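Local coordinates for core protein VP4 (Bluetongue virus, PDB 2JHP) that caps viral messenger RNA as a multifunctional capping enzyme within the inner core of the virus, at residues L551-M560 / L615-M626. Numbering follows the deposited sequence.
Sequences LSGHLYVTLM and LIAALREYKRKM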
# COMPACT_ATOMS: atom_id res chain seq x y z
N LEU A 551 -29.72 5.51 -24.14
CA LEU A 551 -28.54 4.66 -23.99
C LEU A 551 -27.29 5.35 -24.56
O LEU A 551 -26.18 5.16 -24.04
CB LEU A 551 -28.77 3.30 -24.66
CG LEU A 551 -28.26 2.05 -23.93
CD1 LEU A 551 -29.08 0.83 -24.33
CD2 LEU A 551 -26.77 1.81 -24.17
N SER A 552 -27.48 6.15 -25.61
CA SER A 552 -26.42 6.99 -26.19
C SER A 552 -26.11 8.20 -25.31
O SER A 552 -24.93 8.56 -25.13
CB SER A 552 -26.81 7.46 -27.60
OG SER A 552 -27.89 8.39 -27.57
N GLY A 553 -27.16 8.83 -24.76
CA GLY A 553 -27.02 9.95 -23.81
C GLY A 553 -26.32 9.51 -22.54
O GLY A 553 -25.55 10.27 -21.94
N HIS A 554 -26.57 8.27 -22.15
CA HIS A 554 -25.93 7.63 -21.02
C HIS A 554 -24.42 7.59 -21.19
O HIS A 554 -23.69 7.84 -20.24
CB HIS A 554 -26.47 6.21 -20.88
CG HIS A 554 -26.05 5.51 -19.64
ND1 HIS A 554 -24.74 5.16 -19.39
CD2 HIS A 554 -26.76 5.08 -18.57
CE1 HIS A 554 -24.66 4.56 -18.22
NE2 HIS A 554 -25.88 4.50 -17.70
N LEU A 555 -23.95 7.27 -22.39
CA LEU A 555 -22.51 7.17 -22.65
C LEU A 555 -21.84 8.54 -22.74
O LEU A 555 -20.73 8.74 -22.23
CB LEU A 555 -22.24 6.36 -23.94
CG LEU A 555 -20.77 5.96 -24.18
CD1 LEU A 555 -20.26 4.95 -23.16
CD2 LEU A 555 -20.62 5.40 -25.58
N TYR A 556 -22.53 9.46 -23.41
CA TYR A 556 -22.03 10.80 -23.64
C TYR A 556 -21.90 11.53 -22.30
O TYR A 556 -20.91 12.23 -22.07
CB TYR A 556 -22.94 11.55 -24.61
CG TYR A 556 -22.64 13.03 -24.71
CD1 TYR A 556 -21.75 13.52 -25.67
CD2 TYR A 556 -23.23 13.95 -23.83
CE1 TYR A 556 -21.47 14.89 -25.76
CE2 TYR A 556 -22.96 15.30 -23.90
CZ TYR A 556 -22.08 15.77 -24.86
OH TYR A 556 -21.82 17.13 -24.92
N VAL A 557 -22.89 11.35 -21.43
CA VAL A 557 -22.87 12.01 -20.13
C VAL A 557 -21.78 11.42 -19.23
O VAL A 557 -20.99 12.17 -18.65
CB VAL A 557 -24.26 12.04 -19.45
CG1 VAL A 557 -24.15 12.42 -17.99
CG2 VAL A 557 -25.19 13.03 -20.19
N THR A 558 -21.72 10.09 -19.14
CA THR A 558 -20.72 9.40 -18.31
C THR A 558 -19.30 9.87 -18.64
O THR A 558 -18.54 10.22 -17.74
CB THR A 558 -20.78 7.85 -18.42
OG1 THR A 558 -20.89 7.48 -19.80
CG2 THR A 558 -21.98 7.29 -17.66
N LEU A 559 -18.97 9.89 -19.93
CA LEU A 559 -17.67 10.39 -20.39
C LEU A 559 -17.45 11.91 -20.16
O LEU A 559 -16.44 12.33 -19.56
CB LEU A 559 -17.48 10.08 -21.87
CG LEU A 559 -17.08 8.66 -22.24
CD1 LEU A 559 -17.15 8.49 -23.75
CD2 LEU A 559 -15.69 8.34 -21.70
N MET A 560 -18.40 12.71 -20.63
CA MET A 560 -18.28 14.15 -20.65
C MET A 560 -18.32 14.74 -19.24
O MET A 560 -17.76 15.80 -19.01
CB MET A 560 -19.38 14.74 -21.53
CG MET A 560 -19.14 16.17 -21.99
SD MET A 560 -17.83 16.35 -23.20
CE MET A 560 -18.56 15.56 -24.63
N LEU A 615 -24.26 4.20 -29.85
CA LEU A 615 -22.98 4.28 -29.16
C LEU A 615 -21.92 5.02 -29.97
O LEU A 615 -21.16 5.81 -29.42
CB LEU A 615 -22.50 2.88 -28.74
CG LEU A 615 -23.42 2.00 -27.88
CD1 LEU A 615 -22.72 0.71 -27.49
CD2 LEU A 615 -23.94 2.72 -26.63
N ILE A 616 -21.88 4.79 -31.29
CA ILE A 616 -20.92 5.50 -32.14
C ILE A 616 -21.27 6.99 -32.26
O ILE A 616 -20.36 7.84 -32.36
CB ILE A 616 -20.70 4.84 -33.54
CG1 ILE A 616 -21.97 4.82 -34.39
CG2 ILE A 616 -20.13 3.43 -33.38
CD1 ILE A 616 -22.09 5.97 -35.37
N ALA A 617 -22.57 7.31 -32.25
CA ALA A 617 -23.05 8.69 -32.22
C ALA A 617 -22.58 9.41 -30.95
O ALA A 617 -22.17 10.58 -31.01
CB ALA A 617 -24.58 8.74 -32.33
N ALA A 618 -22.63 8.72 -29.81
CA ALA A 618 -22.15 9.28 -28.55
C ALA A 618 -20.67 9.62 -28.65
O ALA A 618 -20.26 10.74 -28.31
CB ALA A 618 -22.43 8.34 -27.38
N LEU A 619 -19.87 8.65 -29.12
CA LEU A 619 -18.42 8.80 -29.22
C LEU A 619 -18.03 9.95 -30.16
O LEU A 619 -17.12 10.72 -29.85
CB LEU A 619 -17.74 7.49 -29.68
CG LEU A 619 -17.14 6.45 -28.71
CD1 LEU A 619 -16.41 7.07 -27.52
CD2 LEU A 619 -18.17 5.43 -28.23
N ARG A 620 -18.72 10.05 -31.29
CA ARG A 620 -18.49 11.12 -32.26
C ARG A 620 -18.77 12.47 -31.63
O ARG A 620 -18.00 13.42 -31.79
CB ARG A 620 -19.36 10.95 -33.50
CG ARG A 620 -18.80 9.99 -34.52
CD ARG A 620 -19.50 10.20 -35.85
NE ARG A 620 -19.47 8.99 -36.67
CZ ARG A 620 -19.99 8.88 -37.89
NH1 ARG A 620 -20.59 9.92 -38.47
NH2 ARG A 620 -19.90 7.73 -38.54
N GLU A 621 -19.89 12.55 -30.91
CA GLU A 621 -20.29 13.77 -30.23
C GLU A 621 -19.28 14.14 -29.17
O GLU A 621 -19.02 15.33 -28.93
CB GLU A 621 -21.68 13.62 -29.61
CG GLU A 621 -22.40 14.95 -29.37
CD GLU A 621 -22.52 15.78 -30.64
OE1 GLU A 621 -23.27 15.37 -31.56
OE2 GLU A 621 -21.86 16.83 -30.72
N TYR A 622 -18.68 13.13 -28.55
CA TYR A 622 -17.70 13.35 -27.50
C TYR A 622 -16.38 13.92 -28.03
O TYR A 622 -15.89 14.92 -27.52
CB TYR A 622 -17.46 12.06 -26.70
CG TYR A 622 -16.41 12.23 -25.63
CD1 TYR A 622 -16.74 12.76 -24.38
CD2 TYR A 622 -15.08 11.88 -25.86
CE1 TYR A 622 -15.78 12.92 -23.38
CE2 TYR A 622 -14.12 12.04 -24.88
CZ TYR A 622 -14.48 12.56 -23.64
OH TYR A 622 -13.52 12.72 -22.68
N LYS A 623 -15.82 13.27 -29.06
CA LYS A 623 -14.56 13.72 -29.66
C LYS A 623 -14.73 15.04 -30.41
O LYS A 623 -13.77 15.81 -30.52
CB LYS A 623 -13.96 12.65 -30.59
CG LYS A 623 -14.48 12.62 -32.03
CD LYS A 623 -13.46 11.97 -32.95
CE LYS A 623 -13.95 11.93 -34.39
NZ LYS A 623 -12.95 11.25 -35.26
N ARG A 624 -15.93 15.29 -30.91
CA ARG A 624 -16.26 16.54 -31.60
C ARG A 624 -16.28 17.69 -30.60
O ARG A 624 -16.05 18.85 -30.97
CB ARG A 624 -17.60 16.43 -32.32
CG ARG A 624 -17.61 17.02 -33.73
CD ARG A 624 -18.37 18.33 -33.83
NE ARG A 624 -17.84 19.37 -32.94
CZ ARG A 624 -18.04 20.68 -33.10
NH1 ARG A 624 -18.73 21.14 -34.14
NH2 ARG A 624 -17.52 21.53 -32.23
N LYS A 625 -16.54 17.38 -29.33
CA LYS A 625 -16.49 18.38 -28.27
C LYS A 625 -15.08 18.57 -27.71
O LYS A 625 -14.80 19.59 -27.08
CB LYS A 625 -17.47 18.04 -27.14
CG LYS A 625 -18.80 18.74 -27.27
CD LYS A 625 -19.35 19.07 -25.89
CE LYS A 625 -20.43 20.13 -25.96
NZ LYS A 625 -19.86 21.49 -26.23
N MET A 626 -14.20 17.59 -27.96
CA MET A 626 -12.79 17.69 -27.57
C MET A 626 -11.83 16.80 -28.38
O MET A 626 -11.73 15.58 -28.15
CB MET A 626 -12.60 17.47 -26.06
CG MET A 626 -13.47 16.39 -25.44
SD MET A 626 -13.53 16.55 -23.65
CE MET A 626 -14.55 18.01 -23.43
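Tyr556 from helix 551-560 enters a hole formed by Ala618, Glu621, Tyr622 and Lys625 on helix 615-625, a knob-into-hole fit between helices that run in roughly the same direction, their axes 8.3 Å apart and inclined by 32°. With CG anti to the backbone N (chi1 170°), the phenol lies along the partner helix. Its CE1 rests 3.7 Å from Glu621 CG, while the Lys625 chain crosses the hydroxyl end at about a right angle, near the ring plane, with CD 3.3 Å from Tyr556 OH. Beyond this crossing, Lys625 NZ reaches Asn534 OD1 in a hydrogen bond.

One turn on, the bent chain of Met560 brings its methyl CE to Tyr622 CD1 (3.3 Å) and its sulfur obliquely beside that ring, a Met-aromatic contact. Leu559 CD1 covers one face of the same ring near its rim, and Leu559 CB lies 3.6 Å from Tyr622 CE1. Where the backbones come closest, a small side chain fills the interface: Ala618 CB approaches Ser552 O (3.4 Å). Leu555 CD2 packs beside this methyl and meets Leu619 CD2 at 3.6 Å, continuing an apolar row that ends with Leu551 against Leu615.

The pair belongs to a helical cluster near the C-terminal end of the chain. Helix 568-576 borders the Leu551, Leu555 and Leu615 end, helix 523-533 touches Met560 through Leu530, and helix 453-460 packs on Leu559 and Tyr622, whose hydroxyl is hydrogen-bonded to Ser454 and Glu630.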